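Flavin-nucleotide-binding protein (Mycobacterium smegmatis, PDB 4YBN) binds flavin-adenine dinucleotide and heme b in a split beta-barrel dimer related to pyridoxamine 5'-phosphate oxidases, and probably works as an oxidoreductase. Local coordinates at residues Glu97-Phe108 against Asn160-Asp171; Gly109-Arg120 against Leu146-Leu154. One frame throughout, in Å; residues are numbered along the deposited sequence.

Contact 1: Glu97-Phe108 against Asn160-Asp171; sequences ESSFRYRSATLF and NWSLKLSEGWPD. With FAD (flavin-adenine dinucleotide), chain K.
The Tyr102 ring is held on both faces: the flavin's dimethylbenzene end lies over one, with FAD C8 above the ring centre, and Ser166 CB makes a CH-pi contact with the other, 3.9 Å from the ring centroid. With CG between the backbone N and carbonyl carbon (chi1 65°), the ring stands between flavin and Ser166, while its hydroxyl reaches a heme propionate. Next to it, Arg101 points NH2, edge first, at the face of the Trp169 ring in a cation-pi contact. Its NE (2.8 Å) and NH2 (3.0 Å) grip Gly168 O, which lies close to the guanidinium plane; NH2 comes from above the carbonyl plane. This grip lies just past strand 161-166, which runs antiparallel to strand 99-108 in the split beta-barrel. Tyr102, Ser104 and Thr106 pair with Ser166, Lys164 and Ser162, all six side chains facing the cofactors, whereas Ala105, Leu107, Leu163 and Trp161 supply apolar surface to the other side, partly against helix 22-29. The short Ser104 side chain lets adenine N1A approach its CB to 3.3 Å, and Ser162 OG takes a hydrogen bond from FAD O2B at 2.6 Å. Lys164, extended throughout, carries NZ to 2.8 Å from FAD O3', and also bonds a heme propionate. Beyond the strands, one water bridges Glu97 O and OE1 to Asp171 N.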
loop_
_atom_site.group_PDB
_atom_site.type_symbol
_atom_site.label_atom_id
_atom_site.label_comp_id
_atom_site.label_asym_id
_atom_site.label_seq_id
_atom_site.Cartn_x
_atom_site.Cartn_y
_atom_site.Cartn_z
ATOM N N GLU A 97 2.905 17.210 -15.195
ATOM C CA GLU A 97 2.034 16.172 -15.730
ATOM C C GLU A 97 2.550 14.772 -15.394
ATOM O O GLU A 97 2.010 13.813 -15.912
ATOM C CB GLU A 97 1.839 16.275 -17.263
ATOM C CG GLU A 97 1.132 17.511 -17.760
ATOM C CD GLU A 97 -0.289 17.587 -17.323
ATOM O OE1 GLU A 97 -0.904 16.540 -16.991
ATOM O OE2 GLU A 97 -0.803 18.707 -17.365
ATOM N N SER A 98 3.577 14.633 -14.563
ATOM C CA SER A 98 4.076 13.325 -14.256
ATOM C C SER A 98 3.188 12.762 -13.162
ATOM O O SER A 98 2.549 13.513 -12.459
ATOM C CB SER A 98 5.527 13.358 -13.820
ATOM O OG SER A 98 6.332 13.655 -14.956
ATOM N N SER A 99 3.112 11.439 -13.064
ATOM C CA SER A 99 2.062 10.820 -12.251
ATOM C C SER A 99 2.441 9.412 -11.844
ATOM O O SER A 99 3.619 9.067 -11.902
ATOM C CB SER A 99 0.743 10.819 -13.007
ATOM O OG SER A 99 -0.337 10.757 -12.103
ATOM N N PHE A 100 1.436 8.642 -11.416
ATOM C CA PHE A 100 1.541 7.222 -11.189
ATOM C C PHE A 100 0.373 6.545 -11.815
ATOM O O PHE A 100 -0.710 7.106 -11.835
ATOM C CB PHE A 100 1.516 6.897 -9.736
ATOM C CG PHE A 100 2.730 7.357 -8.964
ATOM C CD1 PHE A 100 3.898 6.774 -9.123
ATOM C CD2 PHE A 100 2.638 8.346 -8.041
ATOM C CE1 PHE A 100 4.986 7.156 -8.406
ATOM C CE2 PHE A 100 3.718 8.758 -7.333
ATOM C CZ PHE A 100 4.894 8.161 -7.512
ATOM N N ARG A 101 0.578 5.325 -12.312
ATOM C CA ARG A 101 -0.500 4.474 -12.635
ATOM C C ARG A 101 -0.822 3.733 -11.325
ATOM O O ARG A 101 0.046 3.283 -10.596
ATOM C CB ARG A 101 -0.133 3.511 -13.739
ATOM C CG ARG A 101 -0.281 4.079 -15.111
ATOM C CD ARG A 101 0.002 2.989 -16.122
ATOM N NE ARG A 101 -0.182 3.454 -17.510
ATOM C CZ ARG A 101 0.125 2.749 -18.596
ATOM N NH1 ARG A 101 0.660 1.528 -18.477
ATOM N NH2 ARG A 101 -0.072 3.269 -19.833
ATOM N N TYR A 102 -2.097 3.586 -11.060
ATOM C CA TYR A 102 -2.550 2.866 -9.850
ATOM C C TYR A 102 -4.008 2.492 -9.918
ATOM O O TYR A 102 -4.734 2.968 -10.802
ATOM C CB TYR A 102 -2.355 3.767 -8.676
ATOM C CG TYR A 102 -3.241 5.005 -8.746
ATOM C CD1 TYR A 102 -4.607 4.933 -8.425
ATOM C CD2 TYR A 102 -2.717 6.255 -9.132
ATOM C CE1 TYR A 102 -5.417 6.061 -8.455
ATOM C CE2 TYR A 102 -3.525 7.392 -9.148
ATOM C CZ TYR A 102 -4.872 7.285 -8.816
ATOM O OH TYR A 102 -5.684 8.392 -8.836
ATOM N N ARG A 103 -4.438 1.651 -8.964
ATOM C CA ARG A 103 -5.851 1.314 -8.756
ATOM C C ARG A 103 -6.036 1.403 -7.245
ATOM O O ARG A 103 -5.182 0.912 -6.506
ATOM C CB ARG A 103 -6.115 -0.111 -9.183
ATOM C CG ARG A 103 -6.049 -0.468 -10.650
ATOM C CD ARG A 103 -6.021 -1.970 -10.794
ATOM N NE ARG A 103 -4.645 -2.418 -10.632
ATOM C CZ ARG A 103 -4.241 -3.658 -10.438
ATOM N NH1 ARG A 103 -5.130 -4.657 -10.373
ATOM N NH2 ARG A 103 -2.913 -3.888 -10.290
ATOM N N SER A 104 -7.069 2.058 -6.756
ATOM C CA SER A 104 -7.220 2.214 -5.351
ATOM C C SER A 104 -8.706 2.090 -4.975
ATOM O O SER A 104 -9.556 2.594 -5.712
ATOM C CB SER A 104 -6.729 3.620 -4.888
ATOM O OG SER A 104 -6.772 3.586 -3.437
ATOM N N ALA A 105 -9.005 1.433 -3.877
ATOM C CA ALA A 105 -10.400 1.366 -3.419
ATOM C C ALA A 105 -10.423 1.842 -2.018
ATOM O O ALA A 105 -9.479 1.609 -1.250
ATOM C CB ALA A 105 -10.899 -0.052 -3.530
ATOM N N THR A 106 -11.510 2.507 -1.652
ATOM C CA THR A 106 -11.741 2.925 -0.294
ATOM C C THR A 106 -13.153 2.439 0.117
ATOM O O THR A 106 -14.087 2.607 -0.663
ATOM C CB THR A 106 -11.701 4.438 -0.144
ATOM O OG1 THR A 106 -10.562 4.960 -0.860
ATOM C CG2 THR A 106 -11.514 4.733 1.320
ATOM N N LEU A 107 -13.238 1.725 1.232
ATOM C CA LEU A 107 -14.484 1.184 1.795
ATOM C C LEU A 107 -14.769 1.725 3.224
ATOM O O LEU A 107 -13.864 1.886 4.019
ATOM C CB LEU A 107 -14.429 -0.325 1.908
ATOM C CG LEU A 107 -14.140 -0.946 0.528
ATOM C CD1 LEU A 107 -12.635 -1.183 0.306
ATOM C CD2 LEU A 107 -14.924 -2.231 0.365
ATOM N N PHE A 108 -16.033 1.913 3.582
ATOM C CA PHE A 108 -16.340 2.594 4.851
ATOM C C PHE A 108 -17.352 1.719 5.536
ATOM O O PHE A 108 -18.246 1.252 4.861
ATOM C CB PHE A 108 -17.029 3.916 4.512
ATOM C CG PHE A 108 -16.171 4.860 3.745
ATOM C CD1 PHE A 108 -15.232 5.646 4.420
ATOM C CD2 PHE A 108 -16.294 4.985 2.375
ATOM C CE1 PHE A 108 -14.424 6.562 3.735
ATOM C CE2 PHE A 108 -15.500 5.894 1.666
ATOM C CZ PHE A 108 -14.565 6.687 2.370
ATOM N N ASN A 160 -21.048 1.877 -0.204
ATOM C CA ASN A 160 -20.069 2.226 0.818
ATOM C C ASN A 160 -18.636 2.156 0.346
ATOM O O ASN A 160 -17.712 2.050 1.182
ATOM C CB ASN A 160 -20.242 1.356 2.055
ATOM C CG ASN A 160 -19.893 -0.114 1.804
ATOM O OD1 ASN A 160 -20.135 -0.595 0.767
ATOM N ND2 ASN A 160 -19.282 -0.778 2.757
ATOM N N TRP A 161 -18.441 2.253 -0.955
ATOM C CA TRP A 161 -17.102 2.081 -1.532
ATOM C C TRP A 161 -16.847 2.960 -2.738
ATOM O O TRP A 161 -17.768 3.369 -3.451
ATOM C CB TRP A 161 -16.850 0.594 -1.861
ATOM C CG TRP A 161 -17.767 -0.043 -2.845
ATOM C CD1 TRP A 161 -18.903 -0.756 -2.570
ATOM C CD2 TRP A 161 -17.644 -0.027 -4.271
ATOM N NE1 TRP A 161 -19.489 -1.178 -3.742
ATOM C CE2 TRP A 161 -18.722 -0.774 -4.797
ATOM C CE3 TRP A 161 -16.705 0.506 -5.151
ATOM C CZ2 TRP A 161 -18.928 -0.934 -6.159
ATOM C CZ3 TRP A 161 -16.886 0.331 -6.490
ATOM C CH2 TRP A 161 -18.013 -0.403 -6.995
ATOM N N SER A 162 -15.572 3.304 -2.952
ATOM C CA SER A 162 -15.217 4.081 -4.115
ATOM C C SER A 162 -13.975 3.427 -4.779
ATOM O O SER A 162 -13.132 2.839 -4.085
ATOM C CB SER A 162 -15.003 5.536 -3.729
ATOM O OG SER A 162 -13.811 5.666 -2.988
ATOM N N LEU A 163 -13.927 3.453 -6.086
ATOM C CA LEU A 163 -12.799 2.896 -6.830
ATOM C C LEU A 163 -12.228 3.951 -7.777
ATOM O O LEU A 163 -12.947 4.602 -8.615
ATOM C CB LEU A 163 -13.233 1.628 -7.578
ATOM C CG LEU A 163 -12.147 0.905 -8.379
ATOM C CD1 LEU A 163 -11.062 0.254 -7.568
ATOM C CD2 LEU A 163 -12.816 -0.113 -9.263
ATOM N N LYS A 164 -10.934 4.150 -7.692
ATOM C CA LYS A 164 -10.241 5.082 -8.631
ATOM C C LYS A 164 -9.130 4.398 -9.406
ATOM O O LYS A 164 -8.300 3.664 -8.842
ATOM C CB LYS A 164 -9.724 6.238 -7.855
ATOM C CG LYS A 164 -9.135 7.340 -8.754
ATOM C CD LYS A 164 -9.017 8.696 -8.057
ATOM C CE LYS A 164 -8.644 9.813 -9.057
ATOM N NZ LYS A 164 -8.266 11.026 -8.268
ATOM N N LEU A 165 -9.170 4.564 -10.721
ATOM C CA LEU A 165 -8.294 3.842 -11.645
ATOM C C LEU A 165 -7.508 4.850 -12.497
ATOM O O LEU A 165 -8.119 5.657 -13.192
ATOM C CB LEU A 165 -9.104 2.927 -12.593
ATOM C CG LEU A 165 -10.229 2.041 -12.003
ATOM C CD1 LEU A 165 -11.045 1.336 -13.097
ATOM C CD2 LEU A 165 -9.613 0.984 -11.082
ATOM N N SER A 166 -6.180 4.769 -12.490
ATOM C CA SER A 166 -5.318 5.552 -13.389
ATOM C C SER A 166 -4.396 4.641 -14.140
ATOM O O SER A 166 -3.490 4.091 -13.554
ATOM C CB SER A 166 -4.483 6.523 -12.604
ATOM O OG SER A 166 -4.058 7.570 -13.457
ATOM N N GLU A 167 -4.662 4.391 -15.415
ATOM C CA GLU A 167 -3.797 3.522 -16.199
ATOM C C GLU A 167 -3.489 4.142 -17.547
ATOM O O GLU A 167 -3.263 3.413 -18.521
ATOM C CB GLU A 167 -4.443 2.134 -16.414
ATOM C CG GLU A 167 -4.817 1.369 -15.138
ATOM C CD GLU A 167 -3.618 0.964 -14.296
ATOM O OE1 GLU A 167 -2.480 0.935 -14.807
ATOM O OE2 GLU A 167 -3.800 0.680 -13.110
ATOM N N GLY A 168 -3.436 5.465 -17.597
ATOM C CA GLY A 168 -3.304 6.195 -18.865
ATOM C C GLY A 168 -1.876 6.506 -19.194
ATOM O O GLY A 168 -0.934 5.855 -18.645
ATOM N N TRP A 169 -1.714 7.479 -20.099
ATOM C CA TRP A 169 -0.406 7.966 -20.556
ATOM C C TRP A 169 -0.174 9.415 -20.130
ATOM O O TRP A 169 -1.101 10.065 -19.736
ATOM C CB TRP A 169 -0.360 7.917 -22.080
ATOM C CG TRP A 169 -0.429 6.594 -22.577
ATOM C CD1 TRP A 169 -1.527 5.967 -23.079
ATOM C CD2 TRP A 169 0.637 5.644 -22.597
ATOM N NE1 TRP A 169 -1.197 4.680 -23.428
ATOM C CE2 TRP A 169 0.125 4.460 -23.146
ATOM C CE3 TRP A 169 1.988 5.693 -22.229
ATOM C CZ2 TRP A 169 0.906 3.325 -23.322
ATOM C CZ3 TRP A 169 2.759 4.571 -22.408
ATOM C CH2 TRP A 169 2.219 3.415 -22.965
ATOM N N PRO A 170 1.077 9.947 -20.242
ATOM C CA PRO A 170 1.270 11.344 -19.917
ATOM C C PRO A 170 0.346 12.277 -20.777
ATOM O O PRO A 170 0.096 11.996 -21.971
ATOM C CB PRO A 170 2.725 11.589 -20.302
ATOM C CG PRO A 170 3.376 10.280 -20.318
ATOM C CD PRO A 170 2.323 9.293 -20.671
ATOM N N ASP A 171 -0.176 13.331 -20.159
ATOM C CA ASP A 171 -1.014 14.316 -20.839
ATOM C C ASP A 171 -0.301 15.680 -21.043
ATOM O O ASP A 171 -0.630 16.715 -20.427
ATOM C CB ASP A 171 -2.286 14.467 -20.043
ATOM C CG ASP A 171 -3.261 15.375 -20.703
ATOM O OD1 ASP A 171 -3.190 15.562 -21.946
ATOM O OD2 ASP A 171 -4.106 15.905 -19.969
HETATM P PA FAD K . -11.991 14.054 -1.881
HETATM O O1A FAD K . -12.995 14.864 -2.650
HETATM O O2A FAD K . -11.286 14.740 -0.749
HETATM O O5B FAD K . -12.713 12.632 -1.444
HETATM C C5B FAD K . -14.085 12.327 -1.772
HETATM C C4B FAD K . -14.294 10.818 -1.969
HETATM O O4B FAD K . -13.617 10.387 -3.165
HETATM C C3B FAD K . -13.646 9.898 -0.927
HETATM O O3B FAD K . -14.311 9.822 0.347
HETATM C C2B FAD K . -13.473 8.570 -1.684
HETATM O O2B FAD K . -14.623 7.741 -1.580
HETATM C C1B FAD K . -13.298 8.995 -3.149
HETATM N N9A FAD K . -11.902 8.782 -3.544
HETATM C C8A FAD K . -11.029 9.812 -3.668
HETATM N N7A FAD K . -9.791 9.335 -3.990
HETATM C C5A FAD K . -9.870 7.994 -4.069
HETATM C C6A FAD K . -8.879 6.927 -4.362
HETATM N N6A FAD K . -7.616 7.321 -4.641
HETATM N N1A FAD K . -9.316 5.630 -4.371
HETATM C C2A FAD K . -10.608 5.303 -4.068
HETATM N N3A FAD K . -11.535 6.249 -3.799
HETATM C C4A FAD K . -11.254 7.604 -3.783
HETATM N N1 FAD K . -3.343 12.521 -5.424
HETATM C C2 FAD K . -2.608 13.671 -5.362
HETATM O O2 FAD K . -3.314 14.698 -5.228
HETATM N N3 FAD K . -1.244 13.675 -5.431
HETATM C C4 FAD K . -0.511 12.504 -5.496
HETATM O O4 FAD K . 0.746 12.367 -5.509
HETATM C C4X FAD K . -1.249 11.225 -5.600
HETATM N N5 FAD K . -0.605 10.033 -5.670
HETATM C C5X FAD K . -1.332 8.885 -5.700
HETATM C C6 FAD K . -0.695 7.692 -5.793
HETATM C C7 FAD K . -1.440 6.529 -5.867
HETATM C C7M FAD K . -0.755 5.205 -5.947
HETATM C C8 FAD K . -2.918 6.532 -5.815
HETATM C C8M FAD K . -3.710 5.250 -5.833
HETATM C C9 FAD K . -3.558 7.734 -5.734
HETATM C C9A FAD K . -2.813 8.903 -5.672
HETATM N N10 FAD K . -3.472 10.128 -5.551
HETATM C C10 FAD K . -2.729 11.308 -5.540
HETATM C "C1'" FAD K . -4.955 10.194 -5.554
HETATM C "C2'" FAD K . -5.584 10.554 -4.234
HETATM O "O2'" FAD K . -5.922 9.343 -3.562
HETATM C "C3'" FAD K . -6.878 11.307 -4.551
HETATM O "O3'" FAD K . -7.636 10.571 -5.568
HETATM C "C4'" FAD K . -6.554 12.767 -4.969
HETATM O "O4'" FAD K . -5.813 13.460 -3.925
HETATM C "C5'" FAD K . -7.834 13.522 -5.274
HETATM O "O5'" FAD K . -8.735 13.298 -4.200
HETATM P P FAD K . -10.121 14.106 -4.088
HETATM O O1P FAD K . -10.808 13.814 -5.397
HETATM O O2P FAD K . -9.846 15.505 -3.673
HETATM O O3P FAD K . -10.894 13.386 -2.896
HETATM O O HOH W 1 -0.340 13.483 -17.458
#

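Contact 2: Gly109-Arg120 against Leu146-Leu154. With HEM (protoporphyrin IX containing Fe), chain F.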
loop_
_atom_site.group_PDB
_atom_site.type_symbol
_atom_site.label_atom_id
_atom_site.label_comp_id
_atom_site.label_asym_id
_atom_site.label_seq_id
_atom_site.Cartn_x
_atom_site.Cartn_y
_atom_site.Cartn_z
ATOM N N GLY A 109 -17.228 1.551 6.834
ATOM C CA GLY A 109 -18.274 1.009 7.625
ATOM C C GLY A 109 -17.741 0.549 8.937
ATOM O O GLY A 109 -16.641 0.914 9.355
ATOM N N THR A 110 -18.511 -0.325 9.558
ATOM C CA THR A 110 -18.204 -0.861 10.864
ATOM C C THR A 110 -17.965 -2.320 10.703
ATOM O O THR A 110 -18.788 -3.041 10.147
ATOM C CB THR A 110 -19.391 -0.545 11.848
ATOM O OG1 THR A 110 -19.563 0.863 11.863
ATOM C CG2 THR A 110 -19.129 -1.009 13.222
ATOM N N PHE A 111 -16.816 -2.770 11.157
ATOM C CA PHE A 111 -16.549 -4.173 11.184
ATOM C C PHE A 111 -17.458 -4.918 12.196
ATOM O O PHE A 111 -17.735 -4.435 13.305
ATOM C CB PHE A 111 -15.139 -4.454 11.524
ATOM C CG PHE A 111 -14.186 -4.246 10.396
ATOM C CD1 PHE A 111 -13.619 -3.038 10.201
ATOM C CD2 PHE A 111 -13.763 -5.312 9.588
ATOM C CE1 PHE A 111 -12.711 -2.828 9.205
ATOM C CE2 PHE A 111 -12.871 -5.105 8.561
ATOM C CZ PHE A 111 -12.330 -3.869 8.381
ATOM N N GLU A 112 -17.951 -6.067 11.770
ATOM C CA GLU A 112 -18.608 -6.973 12.685
ATOM C C GLU A 112 -17.707 -8.118 13.116
ATOM O O GLU A 112 -16.941 -8.704 12.307
ATOM C CB GLU A 112 -19.961 -7.455 12.099
ATOM C CG GLU A 112 -19.970 -8.622 11.107
ATOM C CD GLU A 112 -21.403 -9.042 10.644
ATOM O OE1 GLU A 112 -22.400 -8.722 11.349
ATOM O OE2 GLU A 112 -21.540 -9.697 9.567
ATOM N N VAL A 113 -17.775 -8.424 14.409
ATOM C CA VAL A 113 -17.072 -9.559 14.998
ATOM C C VAL A 113 -17.665 -10.836 14.465
ATOM O O VAL A 113 -18.851 -11.047 14.572
ATOM C CB VAL A 113 -17.153 -9.568 16.522
ATOM C CG1 VAL A 113 -16.592 -10.867 17.110
ATOM C CG2 VAL A 113 -16.368 -8.399 17.098
ATOM N N ILE A 114 -16.849 -11.706 13.908
ATOM C CA ILE A 114 -17.326 -13.004 13.488
ATOM C C ILE A 114 -17.557 -13.824 14.751
ATOM O O ILE A 114 -16.678 -13.956 15.624
ATOM C CB ILE A 114 -16.302 -13.738 12.562
ATOM C CG1 ILE A 114 -16.048 -12.941 11.272
ATOM C CG2 ILE A 114 -16.789 -15.130 12.153
ATOM C CD1 ILE A 114 -17.297 -12.439 10.655
ATOM N N ALA A 115 -18.753 -14.431 14.842
ATOM C CA ALA A 115 -19.095 -15.284 16.013
ATOM C C ALA A 115 -18.200 -16.481 16.135
ATOM O O ALA A 115 -17.712 -17.032 15.104
ATOM C CB ALA A 115 -20.568 -15.762 15.966
ATOM N N ASP A 116 -18.056 -16.946 17.386
ATOM C CA ASP A 116 -17.230 -18.093 17.715
ATOM C C ASP A 116 -17.544 -19.286 16.846
ATOM O O ASP A 116 -16.647 -20.002 16.425
ATOM C CB ASP A 116 -17.451 -18.503 19.178
ATOM C CG ASP A 116 -16.699 -17.602 20.178
ATOM O OD1 ASP A 116 -16.098 -16.550 19.805
ATOM O OD2 ASP A 116 -16.706 -17.978 21.371
ATOM N N ASP A 117 -18.837 -19.493 16.551
ATOM C CA ASP A 117 -19.231 -20.634 15.725
ATOM C C ASP A 117 -18.821 -20.517 14.240
ATOM O O ASP A 117 -18.677 -21.512 13.515
ATOM C CB ASP A 117 -20.757 -20.816 15.771
ATOM C CG ASP A 117 -21.543 -19.479 15.752
ATOM O OD1 ASP A 117 -22.092 -19.077 14.686
ATOM O OD2 ASP A 117 -21.657 -18.854 16.839
ATOM N N ALA A 118 -18.657 -19.291 13.788
ATOM C CA ALA A 118 -18.347 -19.011 12.414
ATOM C C ALA A 118 -16.838 -18.775 12.167
ATOM O O ALA A 118 -16.412 -18.733 11.032
ATOM C CB ALA A 118 -19.156 -17.772 12.004
ATOM N N LYS A 119 -16.033 -18.671 13.215
ATOM C CA LYS A 119 -14.652 -18.210 13.026
ATOM C C LYS A 119 -13.845 -19.210 12.191
ATOM O O LYS A 119 -13.121 -18.847 11.247
ATOM C CB LYS A 119 -13.924 -18.093 14.341
ATOM C CG LYS A 119 -14.228 -16.990 15.251
ATOM C CD LYS A 119 -13.156 -17.164 16.340
ATOM C CE LYS A 119 -13.120 -15.991 17.243
ATOM N NZ LYS A 119 -12.312 -16.375 18.419
ATOM N N ARG A 120 -14.027 -20.483 12.491
ATOM C CA ARG A 120 -13.308 -21.536 11.818
ATOM C C ARG A 120 -13.506 -21.475 10.306
ATOM O O ARG A 120 -12.537 -21.550 9.503
ATOM C CB ARG A 120 -13.699 -22.894 12.374
ATOM C CG ARG A 120 -12.945 -24.035 11.713
ATOM C CD ARG A 120 -13.338 -25.426 12.204
ATOM N NE ARG A 120 -13.237 -25.610 13.652
ATOM C CZ ARG A 120 -12.112 -25.879 14.315
ATOM N NH1 ARG A 120 -10.970 -26.032 13.690
ATOM N NH2 ARG A 120 -12.128 -26.012 15.648
ATOM N N LEU A 146 -8.197 -20.747 17.902
ATOM C CA LEU A 146 -9.349 -19.934 17.553
ATOM C C LEU A 146 -9.679 -18.942 18.646
ATOM O O LEU A 146 -9.984 -17.798 18.356
ATOM C CB LEU A 146 -10.534 -20.820 17.214
ATOM C CG LEU A 146 -10.317 -21.714 16.010
ATOM C CD1 LEU A 146 -11.336 -22.845 15.955
ATOM C CD2 LEU A 146 -10.414 -20.877 14.750
ATOM N N ALA A 147 -9.514 -19.328 19.912
ATOM C CA ALA A 147 -9.846 -18.422 21.032
ATOM C C ALA A 147 -8.881 -17.287 21.137
ATOM O O ALA A 147 -9.235 -16.220 21.616
ATOM C CB ALA A 147 -9.923 -19.157 22.361
ATOM N N ALA A 148 -7.669 -17.482 20.645
ATOM C CA ALA A 148 -6.685 -16.389 20.597
ATOM C C ALA A 148 -6.845 -15.447 19.362
ATOM O O ALA A 148 -6.140 -14.494 19.246
ATOM C CB ALA A 148 -5.274 -16.944 20.631
ATOM N N THR A 149 -7.838 -15.673 18.535
ATOM C CA THR A 149 -8.043 -14.958 17.274
ATOM C C THR A 149 -9.374 -14.192 17.204
ATOM O O THR A 149 -10.449 -14.668 17.524
ATOM C CB THR A 149 -7.900 -15.940 16.065
ATOM O OG1 THR A 149 -6.618 -16.558 16.131
ATOM C CG2 THR A 149 -7.956 -15.281 14.679
ATOM N N LEU A 150 -9.261 -12.984 16.724
ATOM C CA LEU A 150 -10.353 -12.102 16.471
ATOM C C LEU A 150 -10.436 -12.050 14.985
ATOM O O LEU A 150 -9.460 -11.763 14.299
ATOM C CB LEU A 150 -9.933 -10.766 17.057
ATOM C CG LEU A 150 -10.937 -9.667 17.262
ATOM C CD1 LEU A 150 -12.185 -10.167 17.963
ATOM C CD2 LEU A 150 -10.268 -8.565 18.089
ATOM N N ALA A 151 -11.567 -12.406 14.452
ATOM C CA ALA A 151 -11.855 -12.234 13.050
ATOM C C ALA A 151 -12.944 -11.235 12.885
ATOM O O ALA A 151 -13.916 -11.298 13.610
ATOM C CB ALA A 151 -12.301 -13.590 12.468
ATOM N N LEU A 152 -12.822 -10.344 11.907
ATOM C CA LEU A 152 -13.747 -9.262 11.679
ATOM C C LEU A 152 -14.093 -9.087 10.241
ATOM O O LEU A 152 -13.230 -9.293 9.385
ATOM C CB LEU A 152 -13.116 -7.925 12.140
ATOM C CG LEU A 152 -12.586 -7.921 13.574
ATOM C CD1 LEU A 152 -11.634 -6.758 13.773
ATOM C CD2 LEU A 152 -13.733 -7.772 14.518
ATOM N N ALA A 153 -15.318 -8.652 9.932
ATOM C CA ALA A 153 -15.792 -8.577 8.542
ATOM C C ALA A 153 -16.502 -7.284 8.300
ATOM O O ALA A 153 -17.326 -6.855 9.118
ATOM C CB ALA A 153 -16.763 -9.732 8.261
ATOM N N LEU A 154 -16.123 -6.633 7.226
ATOM C CA LEU A 154 -16.766 -5.440 6.760
ATOM C C LEU A 154 -17.531 -5.730 5.500
ATOM O O LEU A 154 -16.990 -6.250 4.543
ATOM C CB LEU A 154 -15.668 -4.400 6.487
ATOM C CG LEU A 154 -16.098 -3.055 5.899
ATOM C CD1 LEU A 154 -16.794 -2.289 7.006
ATOM C CD2 LEU A 154 -14.970 -2.233 5.355
HETATM C CHA HEM F . -1.223 -12.298 13.459
HETATM C CHB HEM F . -1.058 -13.403 8.791
HETATM C CHC HEM F . -3.769 -17.350 9.560
HETATM C CHD HEM F . -4.105 -16.093 14.197
HETATM C C1A HEM F . -0.927 -12.278 12.129
HETATM C C2A HEM F . -0.110 -11.294 11.517
HETATM C C3A HEM F . -0.090 -11.595 10.193
HETATM C C4A HEM F . -0.873 -12.764 9.998
HETATM C CMA HEM F . 0.677 -10.816 9.154
HETATM C CAA HEM F . 0.581 -10.110 12.179
HETATM C CBA HEM F . 1.801 -10.468 13.042
HETATM C CGA HEM F . 2.363 -9.195 13.637
HETATM O O1A HEM F . 3.473 -8.760 13.236
HETATM O O2A HEM F . 1.737 -8.565 14.529
HETATM C C1B HEM F . -1.762 -14.604 8.596
HETATM C C2B HEM F . -1.829 -15.267 7.331
HETATM C C3B HEM F . -2.604 -16.377 7.504
HETATM C C4B HEM F . -2.987 -16.392 8.951
HETATM C CMB HEM F . -1.204 -14.823 6.026
HETATM C CAB HEM F . -2.851 -17.349 6.405
HETATM C CBB HEM F . -3.258 -18.587 6.631
HETATM C C1C HEM F . -4.157 -17.367 10.914
HETATM C C2C HEM F . -5.162 -18.209 11.479
HETATM C C3C HEM F . -5.265 -17.856 12.827
HETATM C C4C HEM F . -4.300 -16.784 13.051
HETATM C CMC HEM F . -5.925 -19.287 10.761
HETATM C CAC HEM F . -6.094 -18.519 13.852
HETATM C CBC HEM F . -6.724 -19.711 13.739
HETATM C C1D HEM F . -3.325 -14.962 14.340
HETATM C C2D HEM F . -3.143 -14.307 15.655
HETATM C C3D HEM F . -2.335 -13.274 15.427
HETATM C C4D HEM F . -2.045 -13.276 13.995
HETATM C CMD HEM F . -3.711 -14.697 16.996
HETATM C CAD HEM F . -1.792 -12.277 16.401
HETATM C CBD HEM F . -0.340 -12.655 16.756
HETATM C CGD HEM F . 0.153 -11.947 18.006
HETATM O O1D HEM F . 0.367 -12.575 19.075
HETATM O O2D HEM F . 0.339 -10.712 17.971
HETATM N NA HEM F . -1.382 -13.166 11.190
HETATM N NB HEM F . -2.425 -15.315 9.526
HETATM N NC HEM F . -3.718 -16.470 11.870
HETATM N ND HEM F . -2.646 -14.309 13.388
HETATM FE FE HEM F . -2.576 -14.740 11.554
HETATM O O HOH W 2 -13.952 -13.258 16.006
#
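Phe111 and Leu154 form the close-packed end of this contact. Leu154 CB rests over one face of the aromatic ring, displaced toward its rim and 3.8 Å from the centroid, while Leu152 CB meets Phe111 CD2 at 3.7 Å. Large apolar residues suit this place, since Leu73 of helix 68-74 and Ile61 and Val81 of neighbouring strands press on the same ring. Leu154 CD1 lies against Gly109 C, where the chain turns a corner and glycine supplies the unusual backbone angles. In the split beta-barrel, strand 110-113 runs antiparallel to strand 149-155: Glu112 and Ala153 exchange two backbone hydrogen bonds, and Ile114 N adds a third to Ala151 O. The methyls of Ala151 and Ala153 pack directly on Ile114, whose CD1 comes within 3.7 Å of Ala153 CB. Packing is thinner at Glu112 and Val113, exposed on opposite faces, though Val113 CG2 still touches Leu152 CD2; past the last of these bonds a water spans Ile114 O and Ala151 N. The helix beyond closes the far end through Lys119. Its extended chain (chi2 -173°) delivers buried NZ to Leu146 O and Thr149 O, 2.7 Å from each; Leu146 O also accepts Thr149 N from the opposite face of its carbonyl plane. Buried Thr149 faces the heme, with OG1, hydrogen-bonded to Glu145 O, 3.1 Å from HEM CAC. At the periphery, Leu146 CD1 lies over the guanidinium of Arg120, which bonds Ser141 O.

Contact 1 and contact 2 have centres about 31 Å apart, on opposite sides of the chain's centre, yet both belong to one curled antiparallel sheet. Along the chain the order is strand 99-108, strand 110-113, the helical region, strand 149-155 and strand 161-166, so the outer pair of segments encloses the inner pair. The two contacts meet near the corner at Gly109, where Leu107 CB packs 4.0 Å from Leu154 CD2. Each also reaches the second subunit. Contact 1 lines one flavin and heme site, whereas contact 2 borders a different heme, which Tyr102 and Lys164 of the second subunit bind; the dimer thus builds its cofactor sites from both chains.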